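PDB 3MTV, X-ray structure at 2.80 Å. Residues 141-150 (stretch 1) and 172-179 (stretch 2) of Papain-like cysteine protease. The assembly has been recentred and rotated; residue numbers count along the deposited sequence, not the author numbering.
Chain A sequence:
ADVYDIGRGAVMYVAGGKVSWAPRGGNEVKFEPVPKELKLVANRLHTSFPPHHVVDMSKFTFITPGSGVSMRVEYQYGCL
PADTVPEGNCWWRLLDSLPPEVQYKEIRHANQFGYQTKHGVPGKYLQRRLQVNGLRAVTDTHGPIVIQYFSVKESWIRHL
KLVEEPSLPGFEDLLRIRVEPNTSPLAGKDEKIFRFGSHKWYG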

ATOM      1  N   THR A 141     -20.261 -26.817  -5.288  1.00 87.92           N
ATOM      2  CA  THR A 141     -20.835 -25.722  -6.042  1.00101.68           C
ATOM      3  C   THR A 141     -22.237 -25.160  -5.650  1.00 83.98           C
ATOM      4  O   THR A 141     -22.613 -24.082  -6.123  1.00 69.86           O
ATOM      5  N   HIS A 142     -22.906 -25.875  -4.722  1.00 86.79           N
ATOM      6  CA  HIS A 142     -24.318 -25.738  -4.307  1.00 86.89           C
ATOM      7  C   HIS A 142     -24.593 -25.823  -2.844  1.00 95.58           C
ATOM      8  O   HIS A 142     -25.774 -25.709  -2.379  1.00 64.70           O
ATOM      9  N   GLY A 143     -23.472 -26.042  -2.155  1.00 85.57           N
ATOM     10  CA  GLY A 143     -23.405 -26.076  -0.719  1.00 71.70           C
ATOM     11  C   GLY A 143     -24.097 -24.916  -0.049  1.00 74.58           C
ATOM     12  O   GLY A 143     -24.398 -23.883  -0.726  1.00 72.76           O
ATOM     13  N   PRO A 144     -24.367 -25.122   1.283  1.00 77.17           N
ATOM     14  CA  PRO A 144     -25.066 -24.459   2.423  1.00 55.63           C
ATOM     15  C   PRO A 144     -24.251 -23.366   2.961  1.00 66.38           C
ATOM     16  O   PRO A 144     -24.725 -22.408   3.630  1.00 85.10           O
ATOM     17  N   ILE A 145     -22.966 -23.576   2.717  1.00 71.26           N
ATOM     18  CA  ILE A 145     -21.915 -22.784   3.345  1.00 78.79           C
ATOM     19  C   ILE A 145     -21.000 -22.075   2.407  1.00 78.87           C
ATOM     20  O   ILE A 145     -20.328 -22.715   1.469  1.00 59.95           O
ATOM     21  N   VAL A 146     -20.932 -20.784   2.772  1.00 54.59           N
ATOM     22  CA  VAL A 146     -20.045 -19.824   2.181  1.00 74.07           C
ATOM     23  C   VAL A 146     -18.794 -19.599   2.941  1.00 79.36           C
ATOM     24  O   VAL A 146     -18.792 -19.217   4.151  1.00 57.16           O
ATOM     25  N   ILE A 147     -17.728 -19.736   2.159  1.00 67.29           N
ATOM     26  CA  ILE A 147     -16.437 -19.277   2.618  1.00 72.58           C
ATOM     27  C   ILE A 147     -16.171 -17.847   2.201  1.00 63.00           C
ATOM     28  O   ILE A 147     -16.377 -17.501   1.034  1.00 74.01           O
ATOM     29  N   GLN A 148     -15.729 -17.024   3.144  1.00 71.30           N
ATOM     30  CA  GLN A 148     -15.429 -15.606   2.852  1.00 83.35           C
ATOM     31  C   GLN A 148     -14.133 -15.051   3.334  1.00 75.90           C
ATOM     32  O   GLN A 148     -13.486 -15.551   4.280  1.00 66.49           O
ATOM     33  N   TYR A 149     -13.779 -13.967   2.668  1.00 69.39           N
ATOM     34  CA  TYR A 149     -12.557 -13.290   2.990  1.00 54.15           C
ATOM     35  C   TYR A 149     -12.964 -11.897   3.196  1.00 59.14           C
ATOM     36  O   TYR A 149     -13.997 -11.367   2.759  1.00 59.08           O
ATOM     37  N   PHE A 150     -12.107 -11.281   3.907  1.00 51.07           N
ATOM     38  CA  PHE A 150     -12.344  -9.920   4.125  1.00 59.02           C
ATOM     39  C   PHE A 150     -11.605  -9.033   3.175  1.00 66.24           C
ATOM     40  O   PHE A 150     -10.320  -8.920   3.224  1.00 58.02           O
ATOM     41  N   GLU A 172     -16.814 -11.033   1.638  1.00 56.01           N
ATOM     42  CA  GLU A 172     -16.922 -11.211   0.246  1.00 68.04           C
ATOM     43  C   GLU A 172     -16.846 -12.695  -0.048  1.00 70.39           C
ATOM     44  O   GLU A 172     -15.934 -13.390   0.335  1.00 70.15           O
ATOM     45  N   ASP A 173     -17.870 -13.173  -0.704  1.00 79.44           N
ATOM     46  CA  ASP A 173     -18.066 -14.580  -0.846  1.00 64.63           C
ATOM     47  C   ASP A 173     -16.918 -15.055  -1.673  1.00 58.99           C
ATOM     48  O   ASP A 173     -16.714 -14.630  -2.760  1.00 65.34           O
ATOM     49  N   LEU A 174     -16.227 -16.036  -1.177  1.00 76.17           N
ATOM     50  CA  LEU A 174     -15.215 -16.724  -1.936  1.00 57.83           C
ATOM     51  C   LEU A 174     -15.687 -17.985  -2.626  1.00 73.61           C
ATOM     52  O   LEU A 174     -15.670 -18.036  -3.847  1.00 74.05           O
ATOM     53  N   LEU A 175     -15.978 -19.057  -1.865  1.00 81.15           N
ATOM     54  CA  LEU A 175     -16.780 -20.230  -2.401  1.00 80.96           C
ATOM     55  C   LEU A 175     -17.671 -20.956  -1.472  1.00 80.06           C
ATOM     56  O   LEU A 175     -17.923 -20.512  -0.290  1.00 71.61           O
ATOM     57  N   ARG A 176     -18.161 -22.076  -2.049  1.00 64.48           N
ATOM     58  CA  ARG A 176     -19.297 -22.754  -1.417  1.00 60.47           C
ATOM     59  C   ARG A 176     -18.905 -24.110  -1.240  1.00 65.73           C
ATOM     60  O   ARG A 176     -18.254 -24.690  -2.137  1.00 61.90           O
ATOM     61  N   ILE A 177     -19.195 -24.565  -0.017  1.00 59.81           N
ATOM     62  CA  ILE A 177     -19.007 -25.993   0.331  1.00 74.61           C
ATOM     63  C   ILE A 177     -20.105 -26.618   1.197  1.00 71.59           C
ATOM     64  O   ILE A 177     -21.067 -25.967   1.591  1.00 71.44           O
ATOM     65  N   ARG A 178     -19.863 -27.869   1.540  1.00 58.07           N
ATOM     66  CA  ARG A 178     -20.770 -28.737   2.252  1.00 58.32           C
ATOM     67  C   ARG A 178     -19.904 -29.517   3.278  1.00 75.67           C
ATOM     68  O   ARG A 178     -18.757 -29.829   3.010  1.00 61.68           O
ATOM     69  N   VAL A 179     -20.446 -29.962   4.407  1.00 67.38           N
ATOM     70  CA  VAL A 179     -19.668 -30.844   5.255  1.00 60.64           C
ATOM     71  C   VAL A 179     -20.238 -32.249   5.385  1.00 65.67           C
ATOM     72  O   VAL A 179     -21.375 -32.355   5.738  1.00 80.15           O
TER

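This contact is an antiparallel pairing of two neighbouring strands, 145-150 and 172-179, with mostly apolar side chains, I145, I147, L175 and I177, together with Y149 and E172 on one face, and V146 beside R176 on the other. The backbone sets the register: I147 N donates to L175 O at 2.6 Å, and I177 N donates to I145 O at 2.6 Å. A beta bulge follows I147, whose O accepts from L174 N at 2.7 Å. A weak bond from L175 N also reaches I147 O at 3.3 Å.

I145, I147, Y149, E172, L175 and I177 share one face. I147 is central there. Its chi1 and chi2 are both m. Its CG1 lies 3.8 Å from L175 CD1, and its CD1 lies 3.9 Å from I177 CD1. L175 and I177 both have chi1 p, and the ends of their side chains come nearer to the first stretch. I145, with chi1 off the wells at -34°, is buried too; its CB is 4.3 Å from I177 CG1.

Y149 takes chi1 p, which lays its ring beside the second strand. E172 CB sits over one ring face, 3.7 Å from the centroid of the Y149 ring, a CH-pi contact. L174 points toward the first stretch and meets the ring edge, with its CG 3.8 Å from Y149 CD1. The end of E172 (chi1 m, chi2 m) leads away.

V146 and R176 lie on the other face. V146 CG1 is 4.3 Å from R176 CG and 3.7 Å from D173 CG. R176 (chi1 m, chi2 t) reaches back along the loop before the first strand. Its NH2 donates to T141 O at 3.0 Å, although the placement of NH2 is less sure. G143 O lies over one face of the guanidinium, 3.1 Å from R176 CZ.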

ATOM      1  CB  THR A 141     -20.750 -26.030  -7.507  1.00 97.57           C
ATOM      2  OG1 THR A 141     -20.501 -24.781  -8.150  1.00 71.42           O
ATOM      3  CG2 THR A 141     -22.029 -26.774  -8.037  1.00 74.83           C
ATOM      4  CB  HIS A 142     -25.222 -26.733  -5.017  1.00 87.51           C
ATOM      5  CG  HIS A 142     -25.834 -26.121  -6.223  1.00121.47           C
ATOM      6  ND1 HIS A 142     -25.388 -26.409  -7.502  1.00100.44           N
ATOM      7  CD2 HIS A 142     -26.720 -25.095  -6.337  1.00 93.01           C
ATOM      8  CE1 HIS A 142     -26.028 -25.637  -8.360  1.00103.24           C
ATOM      9  NE2 HIS A 142     -26.836 -24.831  -7.680  1.00123.44           N
ATOM     10  CB  PRO A 144     -25.073 -25.530   3.550  1.00 53.38           C
ATOM     11  CG  PRO A 144     -24.602 -26.835   2.944  1.00 54.68           C
ATOM     12  CD  PRO A 144     -23.896 -26.489   1.633  1.00 79.13           C
ATOM     13  CB  ILE A 145     -20.914 -23.593   4.185  1.00 76.48           C
ATOM     14  CG1 ILE A 145     -21.537 -24.761   4.867  1.00 71.09           C
ATOM     15  CG2 ILE A 145     -20.510 -22.804   5.370  1.00 59.37           C
ATOM     16  CD1 ILE A 145     -20.998 -24.810   6.217  1.00 50.68           C
ATOM     17  CB  VAL A 146     -20.597 -18.427   2.150  1.00 76.34           C
ATOM     18  CG1 VAL A 146     -20.226 -17.877   0.855  1.00 64.53           C
ATOM     19  CG2 VAL A 146     -22.082 -18.398   2.339  1.00 95.34           C
ATOM     20  CB  ILE A 147     -15.326 -20.117   2.020  1.00 71.85           C
ATOM     21  CG1 ILE A 147     -15.565 -21.591   2.256  1.00 64.20           C
ATOM     22  CG2 ILE A 147     -14.060 -19.836   2.765  1.00 59.72           C
ATOM     23  CD1 ILE A 147     -15.596 -21.868   3.753  1.00 59.72           C
ATOM     24  CB  GLN A 148     -16.490 -14.672   3.392  1.00 65.08           C
ATOM     25  CG  GLN A 148     -17.840 -15.221   3.174  1.00 60.90           C
ATOM     26  CD  GLN A 148     -18.850 -14.201   3.397  1.00 66.41           C
ATOM     27  OE1 GLN A 148     -19.543 -13.807   2.443  1.00 81.43           O
ATOM     28  NE2 GLN A 148     -18.966 -13.732   4.665  1.00 47.43           N
ATOM     29  CB  TYR A 149     -11.554 -13.337   1.848  1.00 60.29           C
ATOM     30  CG  TYR A 149     -12.022 -12.714   0.545  1.00 58.47           C
ATOM     31  CD1 TYR A 149     -12.546 -13.509  -0.431  1.00 58.89           C
ATOM     32  CD2 TYR A 149     -11.934 -11.329   0.307  1.00 62.77           C
ATOM     33  CE1 TYR A 149     -12.977 -13.008  -1.614  1.00 64.21           C
ATOM     34  CE2 TYR A 149     -12.361 -10.784  -0.888  1.00 75.55           C
ATOM     35  CZ  TYR A 149     -12.893 -11.659  -1.854  1.00 83.18           C
ATOM     36  OH  TYR A 149     -13.374 -11.250  -3.075  1.00 69.59           O
ATOM     37  CB  PHE A 150     -11.707  -9.651   5.392  1.00 51.57           C
ATOM     38  CG  PHE A 150     -11.871  -8.310   5.799  1.00 51.56           C
ATOM     39  CD1 PHE A 150     -13.129  -7.834   6.046  1.00 81.56           C
ATOM     40  CD2 PHE A 150     -10.811  -7.513   6.011  1.00 67.19           C
ATOM     41  CE1 PHE A 150     -13.322  -6.602   6.526  1.00 74.17           C
ATOM     42  CE2 PHE A 150     -10.997  -6.264   6.505  1.00 78.26           C
ATOM     43  CZ  PHE A 150     -12.259  -5.807   6.740  1.00 68.38           C
ATOM     44  CB  GLU A 172     -15.719 -10.486  -0.296  1.00 74.59           C
ATOM     45  CG  GLU A 172     -15.611  -9.069   0.300  1.00 94.07           C
ATOM     46  CD  GLU A 172     -16.469  -8.053  -0.521  1.00118.79           C
ATOM     47  OE1 GLU A 172     -16.840  -8.596  -1.620  1.00 68.93           O
ATOM     48  OE2 GLU A 172     -16.742  -6.818  -0.113  1.00 84.38           O
ATOM     49  CB  ASP A 173     -19.360 -14.848  -1.655  1.00 55.63           C
ATOM     50  CG  ASP A 173     -20.635 -14.604  -0.862  1.00 77.05           C
ATOM     51  OD1 ASP A 173     -21.612 -15.184  -1.344  1.00 89.20           O
ATOM     52  OD2 ASP A 173     -20.723 -13.859   0.168  1.00 70.47           O
ATOM     53  CB  LEU A 174     -14.218 -17.205  -0.951  1.00 69.04           C
ATOM     54  CG  LEU A 174     -12.814 -17.168  -1.472  1.00 80.71           C
ATOM     55  CD1 LEU A 174     -12.091 -18.305  -0.877  1.00 65.08           C
ATOM     56  CD2 LEU A 174     -12.790 -17.294  -2.939  1.00 63.45           C
ATOM     57  CB  LEU A 175     -16.009 -21.353  -3.047  1.00 62.76           C
ATOM     58  CG  LEU A 175     -14.723 -21.664  -2.294  1.00 98.35           C
ATOM     59  CD1 LEU A 175     -14.763 -22.741  -1.289  1.00 53.07           C
ATOM     60  CD2 LEU A 175     -13.649 -22.023  -3.279  1.00 97.49           C
ATOM     61  CB  ARG A 176     -20.627 -22.593  -2.161  1.00 77.00           C
ATOM     62  CG  ARG A 176     -21.246 -21.139  -1.831  1.00 74.64           C
ATOM     63  CD  ARG A 176     -22.718 -20.953  -2.252  1.00 73.31           C
ATOM     64  NE  ARG A 176     -23.178 -22.012  -3.175  1.00 99.55           N
ATOM     65  CZ  ARG A 176     -24.454 -22.300  -3.376  1.00 96.06           C
ATOM     66  NH1 ARG A 176     -25.407 -21.628  -2.741  1.00 77.97           N
ATOM     67  NH2 ARG A 176     -24.768 -23.259  -4.209  1.00 91.75           N
ATOM     68  CB  ILE A 177     -17.724 -26.201   1.118  1.00 67.60           C
ATOM     69  CG1 ILE A 177     -17.508 -25.040   2.042  1.00 54.52           C
ATOM     70  CG2 ILE A 177     -16.513 -26.237   0.229  1.00 65.24           C
ATOM     71  CD1 ILE A 177     -17.045 -25.432   3.368  1.00 46.65           C
ATOM     72  CB  ARG A 178     -21.288 -29.811   1.258  1.00 52.67           C
ATOM     73  CG  ARG A 178     -22.368 -30.800   1.752  1.00 66.27           C
ATOM     74  CD  ARG A 178     -22.459 -32.084   0.903  1.00 48.39           C
ATOM     75  NE  ARG A 178     -21.989 -31.804  -0.418  1.00 68.82           N
ATOM     76  CZ  ARG A 178     -21.445 -32.719  -1.210  1.00 75.00           C
ATOM     77  NH1 ARG A 178     -21.347 -33.957  -0.791  1.00 57.32           N
ATOM     78  NH2 ARG A 178     -20.997 -32.404  -2.420  1.00 71.21           N
ATOM     79  CB  VAL A 179     -19.728 -30.233   6.639  1.00 60.91           C
ATOM     80  CG1 VAL A 179     -19.007 -31.090   7.664  1.00 54.65           C
ATOM     81  CG2 VAL A 179     -19.112 -28.879   6.594  1.00 45.41           C
TER